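Local coordinates for pirin-like protein (Geobacillus kaustophilus, PDB 2P17) that is of unknown function but binds one iron ion per subunit and, as a member of the pirin family, is built from two cupin domains, at residues A[88-93]-A[167-172]; A[135-140]-A[159-164]; A[110-115]-A[193-198]; A[63-68]-A[234-239]. One frame throughout, in Å; residues are numbered along the deposited sequence.

Contact 1 of 4, residues A[88-93]-A[167-172]; sequences VQWMTA and VTMVEM
Strands 88-92 and 167-172 face each other across the interface between the two cupin domains of this pirin, running almost exactly antiparallel, with 169° between their directions and axes 11.4 Å apart. That spacing is far beyond a backbone hydrogen bond. The CA atoms of Val88 and Met169, the nearest across the pair, are still 10.3 Å apart, so the contact is sheet packing made wholly by side chains.

Four buried residues carry it. Val88 and Met169, a selenomethionine, meet tip to tip, with CG2 of Val88 3.8 Å from CE of Met169. The selenomethionine spans the gap because its chain is stretched from end to end: CG lies anti to the backbone N (chi1 179°) and the torsions beyond it are also near 180°. On the way its SE passes Trp90 at 4.1 Å from CZ3, a Met-aromatic contact in which the selenium lies obliquely to the six-membered ring, 5.4 Å from its centroid. Val167 approaches the same ring at its edge, bringing CG1 to 3.8 Å from CH2 while its CB lies in the ring plane. Val167 thus meets the benzene end of the indole at its edge, while Met169 passes it obliquely.

Trp90 also rests on Val63, and its NE1 makes a weak hydrogen bond to Glu61. Strand 88-92 is flanked in its sheet by strands 60-66 and 128-132, and strand 167-174 by strands 145-149 and 235-242.

Contact 2 of 4, residues A[135-140]-A[159-164]; sequences KDMPVR and APTKNI
Apolar packing dominates where Pro138 meets Ala159 and Pro160, at the surface of the protein. The contact joins the residues leading into strand 139-142 to the loop between strands 157-158 and 167-174, whose Thr161 packs on Trp90 of strand 88-92. CB of Pro138 points toward the 159-164 loop, and CG of its ring lies 3.8 Å from CA of Ala159, so the ring touches backbone as much as side chain. Its CD is 4.4 Å from the CB of Ala159 and, at the other proline, 4.2 Å from the CD of Pro160. The two proline rings therefore touch through the carbons next to their nitrogens.

A second, looser contact involves selenium. Met137, a selenomethionine, folds back through two turns near -60° (chi1 -63°, chi2 -56°), which brings SE to 4.2 Å from OG1 of Thr161. At this distance it is only van der Waals contact; the hydroxyl's hydrogen bond is with O of Phe150.

The polar bonds lie elsewhere. Within the loop, ND2 of Asn163 donates to O of Lys162 at 3.1 Å, approaching from above the carbonyl plane, and it also bonds Ser151. Pro138 pairs through its backbone with Val149 at the end of strand 145-149, and Ala159 with Gly152 in the following loop. With no hydrogen bond between them, the two segments meet only by van der Waals packing, so the contact is probably not strongly directional.

Contact 3 of 4, residues A[110-115]-A[193-198]; sequences HSLQLW and YILEGS
The packed interface between the N-terminal and C-terminal cupin domains of the pirin fold includes the place where Leu112 meets Tyr193 and Leu195. Leu112 lies on strand 109-117, Tyr193 and Leu195 on strand 189-196, and the contact between them is made by apolar side-chain atoms alone. The backbones stay well apart, with 9.7 Å between the CA atoms of Leu112 and Tyr193.

One methyl does most of the touching. CD1 of Leu112 sits 3.7 Å from CD2 of Tyr193 and 3.9 Å from CD2 of Leu195, wedged against both. The other methyl, CD2, comes within 4.2 Å of Tyr193 CE2; both methyls lie on the same side of the ring plane, near its CD2-CE2 bond, in an oblique approach. A chi1 of 177° turns the Tyr193 ring away from the backbone N and out over the gap to Leu112. Leu195 arrives differently: its CB is not aimed at strand 109-117, but the end of its side chain comes nearer and runs alongside Leu112, the two pointing opposite ways.

Leu195 and Glu196 both face Arg236, forming a classic beta bulge in the pairing of strands 189-196 and 235-242. Leu112 also packs on Leu238 of the latter strand, and Leu195 on Tyr65. In its own sheet, strand 109-117 lies between strands 39-47 and 60-66; strand 189-196 has strands 212-216 and 235-242 as its partners.

Contact 4 of 4, residues A[63-68]-A[234-239]; sequences VTYVIS and KLRLLL
A CH-pi contact between Tyr65 and Leu238 lies in the buried interface between strand 60-66 of the N-terminal domain and strand 235-242 of the C-terminal domain. CD1 of Leu238 lies over one face of the phenol, 3.8 Å from the ring centroid and only 19° off the ring normal. It is shifted toward the CB end, so the closest ring atom is CG of Tyr65, at 3.6 Å. The second methyl, CD2 of Leu238, lies 3.9 Å from CE1 of Tyr65. The tyrosine's chi1 of 173° projects the ring out from strand 60-66, with a face against Leu238.

In the pirin fold, a sheet of the N-terminal cupin domain packs by its side chains on one of the C-terminal domain. Just past Tyr65, Ile67 and Ser68 both face His110 in a classic beta bulge, and the chain turns a corner there.

The hydroxyl end of Tyr65 meets Arg236 without bonding to it. OH of Tyr65 is 3.7 Å from NH2 of Arg236, with the ring and guanidinium planes 64° apart. Both groups instead share OE2 of Glu171, hydrogen-bonded to the phenol and salt-bridged to the guanidinium; with Arg148 at its OE1 as well, Glu171 is probably held in its charged, deprotonated form.

In the fold
Contacts 1, 3 and 4 are neighbouring pieces of one interdomain interface: strands 88-92, 60-66 and 109-117 lie side by side on the N-terminal half and face strands 167-174, 235-242 and 189-196, taken in the same order. Contact 4 lies in the middle, its centre about 5 Å from that of contact 3. Contact 1 reaches it through OE2 of Glu171, 2.6 Å from OH of Tyr65 and 2.7 Å from NH2 of Arg236. Contact 2 joins contact 1 where Asn163 packs on Trp90. The bound iron, contacted by His57 and His99 in this structure, with His55 and Glu101 predicted as further ligands, lies about 14 Å from the Trp90 side chain.

Contact 1 of 4, residues A[88-93]-A[167-172]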
# COMPACT_ATOMS: atom_id res chain seq x y z
N VAL A 88 -9.48 -0.61 -3.46
CA VAL A 88 -8.40 -1.54 -3.15
C VAL A 88 -8.92 -2.98 -3.24
O VAL A 88 -10.10 -3.23 -3.03
CB VAL A 88 -7.81 -1.23 -1.74
CG1 VAL A 88 -6.89 -2.34 -1.21
CG2 VAL A 88 -7.05 0.12 -1.77
N GLN A 89 -8.04 -3.90 -3.62
CA GLN A 89 -8.34 -5.32 -3.45
C GLN A 89 -7.19 -6.01 -2.74
O GLN A 89 -6.02 -5.63 -2.89
CB GLN A 89 -8.65 -6.00 -4.79
CG GLN A 89 -7.48 -5.99 -5.76
CD GLN A 89 -7.85 -6.37 -7.19
OE1 GLN A 89 -8.98 -6.73 -7.50
NE2 GLN A 89 -6.86 -6.29 -8.08
N TRP A 90 -7.53 -7.04 -1.98
CA TRP A 90 -6.58 -7.78 -1.16
C TRP A 90 -6.70 -9.24 -1.55
O TRP A 90 -7.73 -9.87 -1.28
CB TRP A 90 -6.93 -7.59 0.31
CG TRP A 90 -5.80 -7.78 1.27
CD1 TRP A 90 -5.22 -8.97 1.66
CD2 TRP A 90 -5.11 -6.74 1.98
NE1 TRP A 90 -4.21 -8.72 2.57
CE2 TRP A 90 -4.12 -7.37 2.78
CE3 TRP A 90 -5.23 -5.34 2.01
CZ2 TRP A 90 -3.26 -6.63 3.59
CZ3 TRP A 90 -4.37 -4.61 2.82
CH2 TRP A 90 -3.39 -5.26 3.60
N MSE A 91 -5.68 -9.78 -2.20
CA MSE A 91 -5.76 -11.15 -2.67
C MSE A 91 -4.74 -12.00 -1.93
O MSE A 91 -3.54 -11.76 -2.03
CB MSE A 91 -5.54 -11.24 -4.17
CG MSE A 91 -5.81 -12.63 -4.70
SE MSE A 91 -5.30 -12.91 -6.56
CE MSE A 91 -5.31 -11.08 -7.19
N THR A 92 -5.23 -12.97 -1.18
CA THR A 92 -4.36 -13.93 -0.51
C THR A 92 -4.16 -15.11 -1.45
O THR A 92 -5.11 -15.83 -1.75
CB THR A 92 -4.99 -14.41 0.81
OG1 THR A 92 -5.33 -13.26 1.60
CG2 THR A 92 -4.03 -15.32 1.59
N ALA A 93 -2.93 -15.31 -1.92
CA ALA A 93 -2.68 -16.42 -2.85
C ALA A 93 -2.56 -17.76 -2.13
O ALA A 93 -3.06 -18.76 -2.63
CB ALA A 93 -1.44 -16.15 -3.68
N VAL A 167 -1.17 -5.71 8.80
CA VAL A 167 -0.75 -4.61 7.94
C VAL A 167 -1.67 -3.42 8.17
O VAL A 167 -2.90 -3.54 8.14
CB VAL A 167 -0.78 -5.00 6.44
CG1 VAL A 167 -0.49 -3.80 5.51
CG2 VAL A 167 0.21 -6.12 6.16
N THR A 168 -1.07 -2.26 8.41
CA THR A 168 -1.81 -1.01 8.43
C THR A 168 -1.62 -0.32 7.10
O THR A 168 -0.49 -0.08 6.66
CB THR A 168 -1.36 -0.14 9.60
OG1 THR A 168 -1.87 -0.70 10.81
CG2 THR A 168 -1.84 1.31 9.45
N MSE A 169 -2.74 -0.03 6.43
CA MSE A 169 -2.73 0.65 5.15
C MSE A 169 -3.77 1.74 5.21
O MSE A 169 -4.95 1.47 5.41
CB MSE A 169 -3.04 -0.31 4.00
CG MSE A 169 -3.07 0.39 2.64
SE MSE A 169 -3.56 -0.90 1.27
CE MSE A 169 -3.55 0.30 -0.27
N VAL A 170 -3.30 2.98 5.10
CA VAL A 170 -4.18 4.13 5.20
C VAL A 170 -3.95 5.10 4.06
O VAL A 170 -2.83 5.27 3.58
CB VAL A 170 -4.03 4.88 6.55
CG1 VAL A 170 -4.37 3.98 7.75
CG2 VAL A 170 -2.66 5.51 6.71
N GLU A 171 -5.04 5.72 3.61
CA GLU A 171 -4.96 6.79 2.64
C GLU A 171 -5.23 8.12 3.33
O GLU A 171 -6.27 8.29 3.97
CB GLU A 171 -5.97 6.55 1.53
CG GLU A 171 -5.96 7.61 0.44
CD GLU A 171 -7.04 7.37 -0.57
OE1 GLU A 171 -8.09 6.83 -0.17
OE2 GLU A 171 -6.85 7.74 -1.74
N MSE A 172 -4.29 9.05 3.20
CA MSE A 172 -4.44 10.37 3.80
C MSE A 172 -4.66 11.42 2.73
O MSE A 172 -3.93 11.45 1.74
CB MSE A 172 -3.21 10.76 4.60
CG MSE A 172 -2.86 9.80 5.68
SE MSE A 172 -1.47 10.61 6.74
CE MSE A 172 -0.86 9.06 7.49

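Contact 2 of 4, residues A[135-140]-A[159-164]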
# COMPACT_ATOMS: atom_id res chain seq x y z
N LYS A 135 -15.57 3.62 -0.42
CA LYS A 135 -16.75 4.10 0.30
C LYS A 135 -17.12 3.24 1.51
O LYS A 135 -17.82 3.72 2.42
CB LYS A 135 -17.94 4.22 -0.66
CG LYS A 135 -18.44 2.88 -1.18
NZ LYS A 135 -22.69 3.48 -2.54
N ASP A 136 -16.66 2.00 1.54
CA ASP A 136 -17.01 1.06 2.61
C ASP A 136 -16.01 1.06 3.76
O ASP A 136 -16.24 0.41 4.77
CB ASP A 136 -17.17 -0.37 2.07
CG ASP A 136 -18.37 -0.53 1.14
OD1 ASP A 136 -19.38 0.20 1.31
OD2 ASP A 136 -18.30 -1.38 0.22
N MSE A 137 -14.89 1.77 3.59
CA MSE A 137 -13.85 1.78 4.61
C MSE A 137 -14.12 2.82 5.69
O MSE A 137 -14.68 3.88 5.40
CB MSE A 137 -12.48 2.06 3.98
CG MSE A 137 -11.99 1.01 3.00
SE MSE A 137 -11.90 -0.81 3.72
CE MSE A 137 -13.47 -1.54 2.83
N PRO A 138 -13.72 2.51 6.94
CA PRO A 138 -13.90 3.53 7.97
C PRO A 138 -12.90 4.67 7.78
O PRO A 138 -11.88 4.50 7.11
CB PRO A 138 -13.67 2.77 9.27
CG PRO A 138 -12.73 1.64 8.89
CD PRO A 138 -13.08 1.29 7.46
N VAL A 139 -13.21 5.84 8.34
CA VAL A 139 -12.41 7.02 8.12
C VAL A 139 -12.26 7.79 9.41
O VAL A 139 -13.24 7.97 10.15
CB VAL A 139 -13.06 7.92 7.03
CG1 VAL A 139 -14.49 8.30 7.41
CG2 VAL A 139 -12.22 9.16 6.76
N ARG A 140 -11.03 8.20 9.71
CA ARG A 140 -10.76 9.24 10.69
C ARG A 140 -10.99 10.58 10.03
O ARG A 140 -10.27 10.95 9.12
CB ARG A 140 -9.30 9.22 11.13
CG ARG A 140 -8.96 8.35 12.29
CD ARG A 140 -7.44 8.36 12.50
NE ARG A 140 -6.91 9.61 13.04
CZ ARG A 140 -5.63 9.94 13.02
NH1 ARG A 140 -4.73 9.13 12.47
NH2 ARG A 140 -5.22 11.10 13.52
N ALA A 159 -10.08 -1.08 10.23
CA ALA A 159 -10.74 -1.65 9.05
C ALA A 159 -11.11 -3.10 9.35
O ALA A 159 -10.40 -3.78 10.09
CB ALA A 159 -9.84 -1.59 7.84
N PRO A 160 -12.22 -3.59 8.78
CA PRO A 160 -12.56 -4.99 9.03
C PRO A 160 -11.79 -5.98 8.14
O PRO A 160 -11.94 -7.19 8.29
CB PRO A 160 -14.06 -5.03 8.69
CG PRO A 160 -14.21 -4.05 7.65
CD PRO A 160 -13.23 -2.92 7.94
N THR A 161 -10.96 -5.44 7.25
CA THR A 161 -10.16 -6.23 6.34
C THR A 161 -9.45 -7.36 7.07
O THR A 161 -8.83 -7.15 8.10
CB THR A 161 -9.13 -5.31 5.69
OG1 THR A 161 -9.82 -4.20 5.10
CG2 THR A 161 -8.30 -6.04 4.62
N LYS A 162 -9.58 -8.57 6.54
CA LYS A 162 -8.92 -9.74 7.13
C LYS A 162 -7.43 -9.71 6.81
O LYS A 162 -7.02 -9.46 5.66
CB LYS A 162 -9.55 -11.03 6.62
CG LYS A 162 -11.05 -11.14 6.87
CD LYS A 162 -11.62 -12.36 6.16
CE LYS A 162 -13.04 -12.65 6.61
NZ LYS A 162 -13.52 -13.90 5.96
N ASN A 163 -6.61 -9.93 7.83
CA ASN A 163 -5.17 -9.95 7.69
C ASN A 163 -4.63 -11.29 8.18
O ASN A 163 -5.18 -11.89 9.12
CB ASN A 163 -4.49 -8.86 8.53
CG ASN A 163 -4.52 -7.45 7.88
OD1 ASN A 163 -4.01 -6.50 8.49
ND2 ASN A 163 -5.08 -7.30 6.69
N ILE A 164 -3.55 -11.73 7.55
CA ILE A 164 -2.70 -12.77 8.11
C ILE A 164 -1.53 -12.04 8.79
O ILE A 164 -1.51 -11.95 10.02
CB ILE A 164 -2.30 -13.79 7.02
CG1 ILE A 164 -3.54 -14.59 6.59
CG2 ILE A 164 -1.22 -14.73 7.52
CD1 ILE A 164 -3.42 -15.32 5.30

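Contact 3 of 4, residues A[110-115]-A[193-198]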
# COMPACT_ATOMS: atom_id res chain seq x y z
N HIS A 110 -4.10 3.29 -13.72
CA HIS A 110 -2.90 3.64 -12.98
C HIS A 110 -3.06 3.00 -11.61
O HIS A 110 -4.01 3.33 -10.90
CB HIS A 110 -2.80 5.16 -12.88
CG HIS A 110 -1.53 5.67 -12.28
ND1 HIS A 110 -1.35 7.00 -11.97
CD2 HIS A 110 -0.38 5.05 -11.92
CE1 HIS A 110 -0.14 7.18 -11.46
NE2 HIS A 110 0.47 6.00 -11.42
N SER A 111 -2.16 2.08 -11.25
CA SER A 111 -2.30 1.32 -10.00
C SER A 111 -1.00 1.16 -9.24
O SER A 111 0.09 1.34 -9.79
CB SER A 111 -2.90 -0.06 -10.27
OG SER A 111 -2.07 -0.82 -11.14
N LEU A 112 -1.13 0.81 -7.96
CA LEU A 112 0.01 0.43 -7.13
C LEU A 112 -0.23 -0.99 -6.66
O LEU A 112 -1.27 -1.26 -6.06
CB LEU A 112 0.13 1.35 -5.93
CG LEU A 112 0.63 2.75 -6.29
CD1 LEU A 112 0.28 3.73 -5.19
CD2 LEU A 112 2.14 2.72 -6.54
N GLN A 113 0.72 -1.89 -6.93
CA GLN A 113 0.59 -3.31 -6.60
C GLN A 113 1.64 -3.70 -5.56
O GLN A 113 2.83 -3.72 -5.85
CB GLN A 113 0.78 -4.16 -7.86
CG GLN A 113 0.60 -5.64 -7.64
CD GLN A 113 -0.85 -6.06 -7.68
OE1 GLN A 113 -1.74 -5.29 -7.36
NE2 GLN A 113 -1.09 -7.30 -8.08
N LEU A 114 1.17 -4.03 -4.35
CA LEU A 114 2.02 -4.41 -3.23
C LEU A 114 2.01 -5.92 -3.05
O LEU A 114 0.96 -6.55 -3.19
CB LEU A 114 1.48 -3.74 -1.96
CG LEU A 114 2.18 -4.04 -0.65
CD1 LEU A 114 3.43 -3.17 -0.52
CD2 LEU A 114 1.23 -3.79 0.52
N TRP A 115 3.17 -6.51 -2.78
CA TRP A 115 3.23 -7.91 -2.36
C TRP A 115 3.57 -7.98 -0.90
O TRP A 115 4.49 -7.31 -0.42
CB TRP A 115 4.30 -8.67 -3.13
CG TRP A 115 4.00 -8.95 -4.57
CD1 TRP A 115 2.99 -8.41 -5.32
CD2 TRP A 115 4.74 -9.81 -5.44
NE1 TRP A 115 3.05 -8.90 -6.61
CE2 TRP A 115 4.12 -9.76 -6.70
CE3 TRP A 115 5.87 -10.63 -5.26
CZ2 TRP A 115 4.59 -10.50 -7.80
CZ3 TRP A 115 6.34 -11.36 -6.36
CH2 TRP A 115 5.69 -11.29 -7.61
N TYR A 193 3.88 6.42 0.27
CA TYR A 193 4.09 6.83 -1.11
C TYR A 193 3.14 7.98 -1.41
O TYR A 193 1.94 7.89 -1.12
CB TYR A 193 3.85 5.66 -2.08
CG TYR A 193 3.99 6.07 -3.51
CD1 TYR A 193 5.24 6.31 -4.06
CD2 TYR A 193 2.86 6.28 -4.31
CE1 TYR A 193 5.38 6.71 -5.38
CE2 TYR A 193 2.98 6.70 -5.64
CZ TYR A 193 4.25 6.90 -6.16
OH TYR A 193 4.41 7.32 -7.47
N ILE A 194 3.67 9.06 -1.98
CA ILE A 194 2.89 10.26 -2.18
C ILE A 194 2.29 10.29 -3.58
O ILE A 194 3.01 10.24 -4.57
CB ILE A 194 3.73 11.54 -1.92
CG1 ILE A 194 4.29 11.50 -0.50
CG2 ILE A 194 2.86 12.78 -2.09
CD1 ILE A 194 5.32 12.58 -0.20
N LEU A 195 0.96 10.38 -3.63
CA LEU A 195 0.23 10.42 -4.89
C LEU A 195 0.13 11.83 -5.47
O LEU A 195 0.17 12.00 -6.70
CB LEU A 195 -1.19 9.86 -4.70
CG LEU A 195 -1.27 8.40 -4.25
CD1 LEU A 195 -2.67 8.06 -3.75
CD2 LEU A 195 -0.85 7.49 -5.38
N GLU A 196 -0.04 12.81 -4.60
CA GLU A 196 -0.36 14.19 -5.01
C GLU A 196 0.19 15.14 -3.97
O GLU A 196 0.11 14.87 -2.77
CB GLU A 196 -1.88 14.36 -5.11
CG GLU A 196 -2.37 15.64 -5.80
CD GLU A 196 -3.87 15.88 -5.57
OE1 GLU A 196 -4.58 14.93 -5.14
OE2 GLU A 196 -4.34 17.01 -5.80
N GLY A 197 0.75 16.26 -4.42
CA GLY A 197 1.17 17.31 -3.51
C GLY A 197 2.51 17.09 -2.84
O GLY A 197 3.38 16.39 -3.35
N SER A 198 2.66 17.72 -1.68
CA SER A 198 3.92 17.72 -0.95
C SER A 198 3.68 18.09 0.50
O SER A 198 2.62 18.61 0.86
CB SER A 198 4.91 18.72 -1.56
OG SER A 198 4.38 20.03 -1.55

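Contact 4 of 4, residues A[63-68]-A[234-239]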
# COMPACT_ATOMS: atom_id res chain seq x y z
N VAL A 63 -1.83 -6.70 -2.96
CA VAL A 63 -2.77 -5.65 -2.60
C VAL A 63 -2.69 -4.58 -3.65
O VAL A 63 -1.62 -3.98 -3.84
CB VAL A 63 -2.43 -5.05 -1.23
CG1 VAL A 63 -3.49 -4.01 -0.85
CG2 VAL A 63 -2.41 -6.14 -0.14
N THR A 64 -3.81 -4.34 -4.34
CA THR A 64 -3.85 -3.36 -5.43
C THR A 64 -4.61 -2.13 -4.99
O THR A 64 -5.69 -2.24 -4.41
CB THR A 64 -4.59 -3.92 -6.65
OG1 THR A 64 -4.15 -5.26 -6.92
CG2 THR A 64 -4.35 -3.06 -7.89
N TYR A 65 -4.03 -0.95 -5.23
CA TYR A 65 -4.73 0.32 -5.09
C TYR A 65 -4.86 0.94 -6.48
O TYR A 65 -3.86 1.09 -7.18
CB TYR A 65 -4.00 1.27 -4.13
CG TYR A 65 -4.62 2.67 -4.07
CD1 TYR A 65 -5.57 2.99 -3.11
CD2 TYR A 65 -4.26 3.64 -5.00
CE1 TYR A 65 -6.15 4.26 -3.07
CE2 TYR A 65 -4.83 4.92 -4.97
CZ TYR A 65 -5.78 5.22 -4.01
OH TYR A 65 -6.34 6.48 -4.00
N VAL A 66 -6.09 1.26 -6.88
CA VAL A 66 -6.31 1.89 -8.18
C VAL A 66 -6.29 3.40 -8.02
O VAL A 66 -7.13 3.98 -7.33
CB VAL A 66 -7.63 1.40 -8.84
CG1 VAL A 66 -7.91 2.16 -10.11
CG2 VAL A 66 -7.55 -0.09 -9.12
N ILE A 67 -5.30 4.05 -8.64
CA ILE A 67 -5.21 5.51 -8.59
C ILE A 67 -6.25 6.11 -9.52
O ILE A 67 -7.01 7.01 -9.13
CB ILE A 67 -3.79 6.01 -8.95
CG1 ILE A 67 -2.74 5.37 -8.04
CG2 ILE A 67 -3.73 7.55 -8.88
CD1 ILE A 67 -1.29 5.59 -8.49
N SER A 68 -6.30 5.59 -10.75
CA SER A 68 -7.25 6.06 -11.74
C SER A 68 -7.57 4.95 -12.73
O SER A 68 -6.82 3.96 -12.84
CB SER A 68 -6.71 7.30 -12.47
OG SER A 68 -5.53 6.99 -13.19
N LYS A 234 -1.84 20.60 -1.20
CA LYS A 234 -2.90 19.60 -1.00
C LYS A 234 -2.28 18.22 -1.20
O LYS A 234 -1.77 17.92 -2.28
CB LYS A 234 -4.06 19.83 -1.98
CG LYS A 234 -5.28 18.95 -1.78
CD LYS A 234 -5.92 19.19 -0.42
N LEU A 235 -2.32 17.40 -0.15
CA LEU A 235 -1.53 16.18 -0.09
C LEU A 235 -2.40 14.93 -0.10
O LEU A 235 -3.37 14.84 0.65
CB LEU A 235 -0.67 16.20 1.18
CG LEU A 235 0.26 15.05 1.56
CD1 LEU A 235 1.39 14.91 0.56
CD2 LEU A 235 0.84 15.32 2.93
N ARG A 236 -2.06 13.98 -0.96
CA ARG A 236 -2.70 12.67 -0.95
C ARG A 236 -1.61 11.61 -0.93
O ARG A 236 -0.68 11.67 -1.73
CB ARG A 236 -3.61 12.49 -2.16
CG ARG A 236 -4.48 11.25 -2.09
CD ARG A 236 -5.57 11.29 -3.16
NE ARG A 236 -6.55 10.22 -2.98
CZ ARG A 236 -7.80 10.25 -3.44
NH1 ARG A 236 -8.26 11.31 -4.11
NH2 ARG A 236 -8.61 9.23 -3.22
N LEU A 237 -1.71 10.65 -0.02
CA LEU A 237 -0.66 9.63 0.11
C LEU A 237 -1.22 8.32 0.64
O LEU A 237 -2.30 8.29 1.23
CB LEU A 237 0.48 10.14 1.01
CG LEU A 237 0.16 10.41 2.49
CD1 LEU A 237 0.14 9.14 3.34
CD2 LEU A 237 1.17 11.39 3.05
N LEU A 238 -0.48 7.25 0.40
CA LEU A 238 -0.75 5.94 0.99
C LEU A 238 0.37 5.58 1.94
O LEU A 238 1.53 5.66 1.59
CB LEU A 238 -0.88 4.88 -0.11
CG LEU A 238 -2.09 5.01 -1.03
CD1 LEU A 238 -1.86 4.15 -2.26
CD2 LEU A 238 -3.37 4.64 -0.32
N LEU A 239 0.00 5.17 3.15
CA LEU A 239 0.97 4.69 4.14
C LEU A 239 0.77 3.20 4.34
O LEU A 239 -0.36 2.74 4.56
CB LEU A 239 0.79 5.43 5.48
CG LEU A 239 1.74 5.14 6.64
CD1 LEU A 239 1.90 6.36 7.53
CD2 LEU A 239 1.25 3.95 7.47